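Local coordinates for flagellar biosynthesis protein flhA (Bacillus subtilis, PDB 3MIX), which takes part in the export of flagellar proteins by type III secretion, its cytosolic domain acting as an adaptor for delivery of late flagellar building blocks, at residues Leu70-Met75 with Asp169-Val174; Met75-Leu80 with Leu86-Val91. All coordinates share one frame; numbering follows the deposited sequence.

How the contacts relate
Both contacts are built on the helix 69-84 of the cytosolic domain and share Met75, the last residue of 70-75 and the first of 75-80. Contact 2 is local: the helix is met by the loop that follows it. Contact 1 closes a loop of 93 intervening residues, inside which contact 2 is nested, and brings in the start of helix 170-189. Their centres lie about 12 Å apart, and they touch where Ile73 CG2 packs 3.8 Å from Val91 CG2. Each is carried by one long arginine, Arg72 reaching a helix and Arg77 ending on a loop backbone. The centre of contact 1, at the surface, lies about 20 Å, and that of contact 2 about 13 Å, from the centre of the chain.

Contact 1: Leu70-Met75 with Asp169-Val174; sequences LDRIVM and DPASVV
Arg72 reaches from its helix to the first turn of helix 170-189 and lays its guanidinium against the backbone there. Ser172 N sits over the centre of one guanidinium face, 4.0 Å above its plane, with Ala171 C offset toward the rim of the same face. Ala171 CB comes to 3.2 Å from Arg72 NE, and the small methyl leaves the backbone of the turn accessible to the flat group. Arg72 CG stands anti to the carbonyl carbon (chi1 -69°), and the chain runs extended as far as NE, which lets the group span the 8.0 Å between Arg72 CA and Ala171 CA, the nearest pair of the two segments.

Ser172 OG lies 3.3 Å from Arg72 NH2. Asp169, the N-cap residue of helix 170-189, brings OD2 to 4.0 Å from Arg72 NH2, but well out of the guanidinium plane, leaving charge attraction without a directed N-H; the guanidinium and carboxylate planes stand 49° apart. Arg72 NH1 makes a weak hydrogen bond to Ser175 OG. Around this surface contact, Ile73 and Leu70 pack on Ile93 of strand 92-95, while Pro170 and Val174 rest on Leu118, just after strand 111-117.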
loop_
_atom_site.group_PDB
_atom_site.type_symbol
_atom_site.label_atom_id
_atom_site.label_comp_id
_atom_site.label_asym_id
_atom_site.label_seq_id
_atom_site.Cartn_x
_atom_site.Cartn_y
_atom_site.Cartn_z
ATOM N N LEU A 70 -20.117 -11.261 1.489
ATOM C CA LEU A 70 -20.161 -10.813 0.096
ATOM C C LEU A 70 -20.481 -9.326 -0.037
ATOM O O LEU A 70 -19.748 -8.590 -0.710
ATOM C CB LEU A 70 -21.162 -11.650 -0.708
ATOM C CG LEU A 70 -20.693 -12.776 -1.650
ATOM C CD1 LEU A 70 -19.185 -13.039 -1.648
ATOM C CD2 LEU A 70 -21.470 -14.084 -1.416
ATOM N N ASP A 71 -21.564 -8.900 0.613
ATOM C CA ASP A 71 -21.955 -7.499 0.632
ATOM C C ASP A 71 -20.888 -6.675 1.325
ATOM O O ASP A 71 -20.624 -5.554 0.914
ATOM C CB ASP A 71 -23.335 -7.288 1.303
ATOM C CG ASP A 71 -24.501 -7.673 0.392
ATOM O OD1 ASP A 71 -24.314 -7.708 -0.847
ATOM O OD2 ASP A 71 -25.614 -7.936 0.904
ATOM N N ARG A 72 -20.264 -7.224 2.363
ATOM C CA ARG A 72 -19.187 -6.488 3.029
ATOM C C ARG A 72 -17.948 -6.276 2.134
ATOM O O ARG A 72 -17.295 -5.242 2.208
ATOM C CB ARG A 72 -18.816 -7.123 4.362
ATOM C CG ARG A 72 -19.932 -6.957 5.388
ATOM C CD ARG A 72 -19.573 -7.477 6.780
ATOM N NE ARG A 72 -20.394 -6.797 7.790
ATOM C CZ ARG A 72 -20.267 -5.507 8.100
ATOM N NH1 ARG A 72 -19.350 -4.762 7.491
ATOM N NH2 ARG A 72 -21.057 -4.959 9.006
ATOM N N ILE A 73 -17.655 -7.259 1.283
ATOM C CA ILE A 73 -16.529 -7.168 0.376
ATOM C C ILE A 73 -16.781 -6.104 -0.701
ATOM O O ILE A 73 -15.884 -5.325 -1.037
ATOM C CB ILE A 73 -16.170 -8.553 -0.206
ATOM C CG1 ILE A 73 -15.530 -9.392 0.904
ATOM C CG2 ILE A 73 -15.224 -8.405 -1.385
ATOM C CD1 ILE A 73 -15.373 -10.848 0.584
ATOM N N VAL A 74 -18.017 -6.070 -1.197
ATOM C CA VAL A 74 -18.476 -5.052 -2.138
ATOM C C VAL A 74 -18.256 -3.628 -1.598
ATOM O O VAL A 74 -17.723 -2.757 -2.289
ATOM C CB VAL A 74 -19.955 -5.302 -2.529
ATOM C CG1 VAL A 74 -20.571 -4.081 -3.208
ATOM C CG2 VAL A 74 -20.054 -6.553 -3.434
ATOM N N MET A 75 -18.648 -3.417 -0.350
ATOM C CA MET A 75 -18.397 -2.168 0.365
ATOM C C MET A 75 -16.924 -1.799 0.396
ATOM O O MET A 75 -16.554 -0.657 0.126
ATOM C CB MET A 75 -18.872 -2.311 1.805
ATOM C CG MET A 75 -20.182 -1.674 2.106
ATOM S SD MET A 75 -21.284 -1.441 0.692
ATOM C CE MET A 75 -21.506 0.328 0.832
ATOM N N ASP A 169 -19.606 -5.585 16.120
ATOM C CA ASP A 169 -20.026 -6.935 15.737
ATOM C C ASP A 169 -18.959 -7.629 14.860
ATOM O O ASP A 169 -18.129 -6.960 14.250
ATOM C CB ASP A 169 -21.395 -6.901 15.049
ATOM C CG ASP A 169 -21.452 -5.902 13.927
ATOM O OD1 ASP A 169 -21.589 -4.691 14.216
ATOM O OD2 ASP A 169 -21.365 -6.331 12.756
ATOM N N PRO A 170 -18.976 -8.975 14.805
ATOM C CA PRO A 170 -17.854 -9.737 14.240
ATOM C C PRO A 170 -17.604 -9.476 12.756
ATOM O O PRO A 170 -16.448 -9.403 12.317
ATOM C CB PRO A 170 -18.283 -11.192 14.454
ATOM C CG PRO A 170 -19.314 -11.125 15.557
ATOM C CD PRO A 170 -20.050 -9.868 15.268
ATOM N N ALA A 171 -18.685 -9.334 11.996
ATOM C CA ALA A 171 -18.591 -9.093 10.573
ATOM C C ALA A 171 -17.872 -7.765 10.308
ATOM O O ALA A 171 -17.137 -7.635 9.327
ATOM C CB ALA A 171 -19.966 -9.102 9.963
ATOM N N SER A 172 -18.079 -6.801 11.202
ATOM C CA SER A 172 -17.393 -5.515 11.161
ATOM C C SER A 172 -15.925 -5.646 11.535
ATOM O O SER A 172 -15.079 -4.997 10.928
ATOM C CB SER A 172 -18.070 -4.492 12.084
ATOM O OG SER A 172 -19.089 -3.793 11.405
ATOM N N VAL A 173 -15.630 -6.474 12.536
ATOM C CA VAL A 173 -14.238 -6.743 12.907
ATOM C C VAL A 173 -13.448 -7.281 11.703
ATOM O O VAL A 173 -12.370 -6.775 11.398
ATOM C CB VAL A 173 -14.121 -7.716 14.101
ATOM C CG1 VAL A 173 -12.664 -7.890 14.514
ATOM C CG2 VAL A 173 -14.942 -7.209 15.278
ATOM N N VAL A 174 -14.003 -8.288 11.024
ATOM C CA VAL A 174 -13.331 -8.911 9.886
ATOM C C VAL A 174 -13.265 -7.953 8.691
ATOM O O VAL A 174 -12.278 -7.946 7.959
ATOM C CB VAL A 174 -13.922 -10.335 9.529
ATOM C CG1 VAL A 174 -15.429 -10.262 9.197
ATOM C CG2 VAL A 174 -13.157 -10.961 8.368
#

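Contact 2: Met75-Leu80 with Leu86-Val91; sequences MIRRQL and LVIPVV
Arg77 NE donates to Ile88 O at 2.8 Å in a nearly straight bond (168°), the oxygen lying almost in the guanidinium plane, although NE sits tilted from the carbonyl plane. Arg77 NH2 adds a weak bond to Pro89 O, and a water joins NH2 to Val91 N, fixing the arginine against an irregular loop. With CG anti to the backbone N (chi1 173°) and the chain bent at chi3, the end of Arg77 turns along the loop. A lysine in its place would probably lose the paired grip on two successive carbonyls, leaving at least one of them without its mate.

A second water, tying helix to loop, donates to Arg77 O at 2.8 Å and to Leu86 O, and accepts from Ile88 N.

Arg77 CB meets Ile88 CG1 at 3.8 Å, and Arg77 CD passes Val87 CG1 at 4.1 Å. Ile88 CD1 reaches Ile76 CG2 at 4.3 Å, a branched aliphatic pair suited to the buried side of the helix. Ile76, Leu80 and Ile88 pack onward against helix 170-189, through Thr179 and Ile182, while Ile88, Pro89 and Val91 lean on Ile49 of strand 49-53, holding the loop between helices and sheet.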
loop_
_atom_site.group_PDB
_atom_site.type_symbol
_atom_site.label_atom_id
_atom_site.label_comp_id
_atom_site.label_asym_id
_atom_site.label_seq_id
_atom_site.Cartn_x
_atom_site.Cartn_y
_atom_site.Cartn_z
ATOM N N MET A 75 -18.648 -3.417 -0.350
ATOM C CA MET A 75 -18.397 -2.168 0.365
ATOM C C MET A 75 -16.924 -1.799 0.396
ATOM O O MET A 75 -16.554 -0.657 0.126
ATOM C CB MET A 75 -18.872 -2.311 1.805
ATOM C CG MET A 75 -20.182 -1.674 2.106
ATOM S SD MET A 75 -21.284 -1.441 0.692
ATOM C CE MET A 75 -21.506 0.328 0.832
ATOM N N ILE A 76 -16.094 -2.763 0.780
ATOM C CA ILE A 76 -14.656 -2.550 0.827
ATOM C C ILE A 76 -14.133 -2.104 -0.541
ATOM O O ILE A 76 -13.400 -1.118 -0.637
ATOM C CB ILE A 76 -13.935 -3.815 1.353
ATOM C CG1 ILE A 76 -14.376 -4.076 2.816
ATOM C CG2 ILE A 76 -12.417 -3.674 1.197
ATOM C CD1 ILE A 76 -13.895 -5.398 3.369
ATOM N N ARG A 77 -14.545 -2.808 -1.594
ATOM C CA ARG A 77 -14.087 -2.515 -2.951
ATOM C C ARG A 77 -14.475 -1.084 -3.348
ATOM O O ARG A 77 -13.684 -0.366 -3.977
ATOM C CB ARG A 77 -14.643 -3.540 -3.942
ATOM C CG ARG A 77 -14.348 -3.227 -5.416
ATOM C CD ARG A 77 -14.876 -4.261 -6.393
ATOM N NE ARG A 77 -14.168 -5.528 -6.243
ATOM C CZ ARG A 77 -14.680 -6.594 -5.611
ATOM N NH1 ARG A 77 -15.912 -6.539 -5.122
ATOM N NH2 ARG A 77 -13.976 -7.716 -5.480
ATOM N N ARG A 78 -15.680 -0.659 -2.945
ATOM C CA ARG A 78 -16.132 0.709 -3.214
ATOM C C ARG A 78 -15.347 1.740 -2.415
ATOM O O ARG A 78 -14.856 2.709 -2.980
ATOM C CB ARG A 78 -17.655 0.837 -3.055
ATOM C CG ARG A 78 -18.356 -0.329 -3.778
ATOM C CD ARG A 78 -19.747 -0.056 -4.339
ATOM N NE ARG A 78 -20.752 0.160 -3.315
ATOM C CZ ARG A 78 -21.945 -0.433 -3.283
ATOM N NH1 ARG A 78 -22.317 -1.316 -4.211
ATOM N NH2 ARG A 78 -22.785 -0.132 -2.308
ATOM N N GLN A 79 -15.194 1.526 -1.117
ATOM C CA GLN A 79 -14.412 2.442 -0.283
ATOM C C GLN A 79 -12.987 2.653 -0.787
ATOM O O GLN A 79 -12.511 3.783 -0.907
ATOM C CB GLN A 79 -14.355 1.941 1.165
ATOM C CG GLN A 79 -13.541 2.844 2.115
ATOM C CD GLN A 79 -13.015 2.112 3.369
ATOM O OE1 GLN A 79 -11.908 2.405 3.864
ATOM N NE2 GLN A 79 -13.802 1.155 3.879
ATOM N N LEU A 80 -12.301 1.548 -1.062
ATOM C CA LEU A 80 -10.889 1.588 -1.377
ATOM C C LEU A 80 -10.640 2.111 -2.773
ATOM O O LEU A 80 -9.601 2.694 -3.014
ATOM C CB LEU A 80 -10.278 0.200 -1.217
ATOM C CG LEU A 80 -10.203 -0.237 0.244
ATOM C CD1 LEU A 80 -9.481 -1.559 0.276
ATOM C CD2 LEU A 80 -9.483 0.813 1.073
ATOM N N LEU A 86 -7.568 2.322 -6.372
ATOM C CA LEU A 86 -7.410 0.893 -6.680
ATOM C C LEU A 86 -8.755 0.159 -6.511
ATOM O O LEU A 86 -9.405 0.256 -5.472
ATOM C CB LEU A 86 -6.376 0.254 -5.736
ATOM C CG LEU A 86 -6.179 -1.272 -5.823
ATOM C CD1 LEU A 86 -5.483 -1.727 -7.109
ATOM C CD2 LEU A 86 -5.474 -1.854 -4.608
ATOM N N VAL A 87 -9.152 -0.542 -7.561
ATOM C CA VAL A 87 -10.279 -1.401 -7.566
ATOM C C VAL A 87 -9.772 -2.827 -7.347
ATOM O O VAL A 87 -9.191 -3.433 -8.251
ATOM C CB VAL A 87 -10.993 -1.406 -8.919
ATOM C CG1 VAL A 87 -12.209 -2.296 -8.813
ATOM C CG2 VAL A 87 -11.416 -0.007 -9.328
ATOM N N ILE A 88 -10.045 -3.361 -6.161
ATOM C CA ILE A 88 -9.599 -4.693 -5.826
ATOM C C ILE A 88 -10.322 -5.724 -6.671
ATOM O O ILE A 88 -11.509 -5.551 -7.026
ATOM C CB ILE A 88 -9.723 -5.010 -4.312
ATOM C CG1 ILE A 88 -11.189 -5.035 -3.878
ATOM C CG2 ILE A 88 -8.878 -4.008 -3.490
ATOM C CD1 ILE A 88 -11.416 -5.695 -2.508
ATOM N N PRO A 89 -9.601 -6.784 -7.026
ATOM C CA PRO A 89 -10.190 -7.874 -7.797
ATOM C C PRO A 89 -11.129 -8.711 -6.930
ATOM O O PRO A 89 -11.278 -8.484 -5.715
ATOM C CB PRO A 89 -8.969 -8.697 -8.234
ATOM C CG PRO A 89 -7.940 -8.450 -7.084
ATOM C CD PRO A 89 -8.178 -7.010 -6.685
ATOM N N VAL A 90 -11.792 -9.642 -7.603
ATOM C CA VAL A 90 -12.616 -10.672 -7.010
ATOM C C VAL A 90 -11.890 -11.318 -5.826
ATOM O O VAL A 90 -10.709 -11.680 -5.939
ATOM C CB VAL A 90 -12.949 -11.722 -8.109
ATOM C CG1 VAL A 90 -13.605 -12.985 -7.541
ATOM C CG2 VAL A 90 -13.872 -11.103 -9.114
ATOM N N VAL A 91 -12.597 -11.461 -4.702
ATOM C CA VAL A 91 -12.066 -12.202 -3.556
ATOM C C VAL A 91 -12.500 -13.662 -3.608
ATOM O O VAL A 91 -13.674 -13.970 -3.824
ATOM C CB VAL A 91 -12.443 -11.590 -2.178
ATOM C CG1 VAL A 91 -11.804 -12.413 -1.078
ATOM C CG2 VAL A 91 -11.956 -10.118 -2.081
HETATM O O HOH W 1 -11.105 -1.376 -4.322
HETATM O O HOH W 2 -15.503 -10.133 -4.432
#